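PDB 5JJP: nonribosomal peptide synthase from Streptomyces sp. MJ635-86F5, which probably activates an aliphatic beta-amino acid by ATP-dependent adenylation, as a member of the ANL superfamily. Local coordinates for residues Val223-Pro228 with Asp232-Gly237. Numbering follows the deposited sequence.
Sequences VAVTSP and DFCLGG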
loop_
_atom_site.group_PDB
_atom_site.type_symbol
_atom_site.label_atom_id
_atom_site.label_comp_id
_atom_site.label_asym_id
_atom_site.label_seq_id
_atom_site.Cartn_x
_atom_site.Cartn_y
_atom_site.Cartn_z
ATOM N N VAL A 223 8.293 0.324 11.819
ATOM C CA VAL A 223 8.242 -0.457 10.570
ATOM C C VAL A 223 9.080 0.184 9.508
ATOM O O VAL A 223 8.858 1.343 9.145
ATOM C CB VAL A 223 6.829 -0.557 10.073
ATOM C CG1 VAL A 223 6.754 -1.392 8.783
ATOM C CG2 VAL A 223 5.960 -1.169 11.175
ATOM N N ALA A 224 10.088 -0.550 9.035
ATOM C CA ALA A 224 10.882 -0.116 7.936
ATOM C C ALA A 224 10.115 -0.473 6.658
ATOM O O ALA A 224 9.943 -1.640 6.357
ATOM C CB ALA A 224 12.211 -0.811 7.941
ATOM N N VAL A 225 9.722 0.533 5.888
ATOM C CA VAL A 225 9.107 0.351 4.546
ATOM C C VAL A 225 10.196 0.549 3.464
ATOM O O VAL A 225 10.702 1.623 3.245
ATOM C CB VAL A 225 7.978 1.363 4.381
ATOM C CG1 VAL A 225 7.291 1.220 3.005
ATOM C CG2 VAL A 225 6.959 1.221 5.503
ATOM N N THR A 226 10.629 -0.517 2.837
ATOM C CA THR A 226 11.706 -0.426 1.903
ATOM C C THR A 226 11.255 -0.068 0.482
ATOM O O THR A 226 12.045 0.382 -0.312
ATOM C CB THR A 226 12.463 -1.748 1.840
ATOM O OG1 THR A 226 11.574 -2.777 1.456
ATOM C CG2 THR A 226 13.083 -2.068 3.225
ATOM N N SER A 227 10.012 -0.307 0.159
ATOM C CA SER A 227 9.577 -0.174 -1.218
ATOM C C SER A 227 9.344 1.312 -1.548
ATOM O O SER A 227 8.909 2.102 -0.691
ATOM C CB SER A 227 8.414 -1.126 -1.525
ATOM O OG SER A 227 7.217 -0.463 -1.304
ATOM N N PRO A 228 9.722 1.733 -2.759
ATOM C CA PRO A 228 9.619 3.156 -3.169
ATOM C C PRO A 228 8.186 3.634 -3.270
ATOM O O PRO A 228 7.269 2.822 -3.380
ATOM C CB PRO A 228 10.239 3.182 -4.561
ATOM C CG PRO A 228 11.025 1.913 -4.686
ATOM C CD PRO A 228 10.314 0.899 -3.821
ATOM N N ASP A 232 2.703 0.440 -4.850
ATOM C CA ASP A 232 1.523 0.102 -4.044
ATOM C C ASP A 232 1.864 -0.314 -2.584
ATOM O O ASP A 232 1.213 0.075 -1.624
ATOM C CB ASP A 232 0.888 -1.091 -4.770
ATOM C CG ASP A 232 -0.448 -1.419 -4.262
ATOM O OD1 ASP A 232 -1.171 -0.478 -3.890
ATOM O OD2 ASP A 232 -0.776 -2.612 -4.225
ATOM N N PHE A 233 2.881 -1.149 -2.457
ATOM C CA PHE A 233 3.300 -1.697 -1.168
ATOM C C PHE A 233 3.842 -0.628 -0.201
ATOM O O PHE A 233 3.765 -0.803 1.004
ATOM C CB PHE A 233 4.355 -2.809 -1.432
ATOM C CG PHE A 233 4.661 -3.694 -0.244
ATOM C CD1 PHE A 233 3.718 -3.921 0.766
ATOM C CD2 PHE A 233 5.922 -4.350 -0.163
ATOM C CE1 PHE A 233 4.031 -4.730 1.841
ATOM C CE2 PHE A 233 6.230 -5.180 0.905
ATOM C CZ PHE A 233 5.281 -5.367 1.906
ATOM N N CYS A 234 4.364 0.482 -0.729
ATOM C CA CYS A 234 4.851 1.546 0.095
ATOM C C CYS A 234 3.710 2.230 0.812
ATOM O O CYS A 234 3.704 2.317 2.042
ATOM C CB CYS A 234 5.635 2.573 -0.715
ATOM S SG CYS A 234 6.149 4.033 0.207
ATOM N N LEU A 235 2.778 2.758 0.049
ATOM C CA LEU A 235 1.594 3.363 0.587
ATOM C C LEU A 235 0.834 2.409 1.548
ATOM O O LEU A 235 0.434 2.803 2.646
ATOM C CB LEU A 235 0.687 3.820 -0.570
ATOM C CG LEU A 235 -0.799 3.940 -0.288
ATOM C CD1 LEU A 235 -1.054 5.103 0.662
ATOM C CD2 LEU A 235 -1.560 4.124 -1.602
ATOM N N GLY A 236 0.649 1.175 1.122
ATOM C CA GLY A 236 0.023 0.161 1.969
ATOM C C GLY A 236 0.710 -0.027 3.337
ATOM O O GLY A 236 0.031 -0.167 4.359
ATOM N N GLY A 237 2.041 -0.085 3.321
ATOM C CA GLY A 237 2.828 -0.369 4.494
ATOM C C GLY A 237 2.766 0.781 5.434
ATOM O O GLY A 237 2.615 0.613 6.652
#
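The beta-alpha-beta unit made of strand 222-225, helix 232-243 and strand 247-250 turns its first corner here: the strand runs out into a short loop and the opening turn of the helix packs back over it. Cys-234 and Ser-227 mark the closest approach, their CA atoms 5.2 Å apart. Ser-227 OG lies 3.1 Å from Cys-234 N, but the angle is too poor for a hydrogen bond; the same oxygen stands 3.7 Å from Phe-233 CB and meets that residue's ring obliquely. Cys-234 points at the loop, where its CB comes within 3.1 Å of Pro-228 O. With SG anti to the backbone N (chi1 174°), the sulfur is carried to 3.5 Å from Ser-227 O. Val-225 supplies the apolar part: Val-225 CG1 packs 3.8 Å from Cys-234 CA and 4.1 Å from Cys-234 SG, and Val-225 CG2 reaches 4.2 Å from Gly-237 C, where no side chain intervenes. No hydrogen bond crosses between the segments. Backbone bonds set strand 222-225 between strands 247-250 and 273-276 of the six-stranded sheet, and the helix lies on that sheet through Val-223 against Thr-241 and Val-225 against Ile-238, one turn beyond Cys-234.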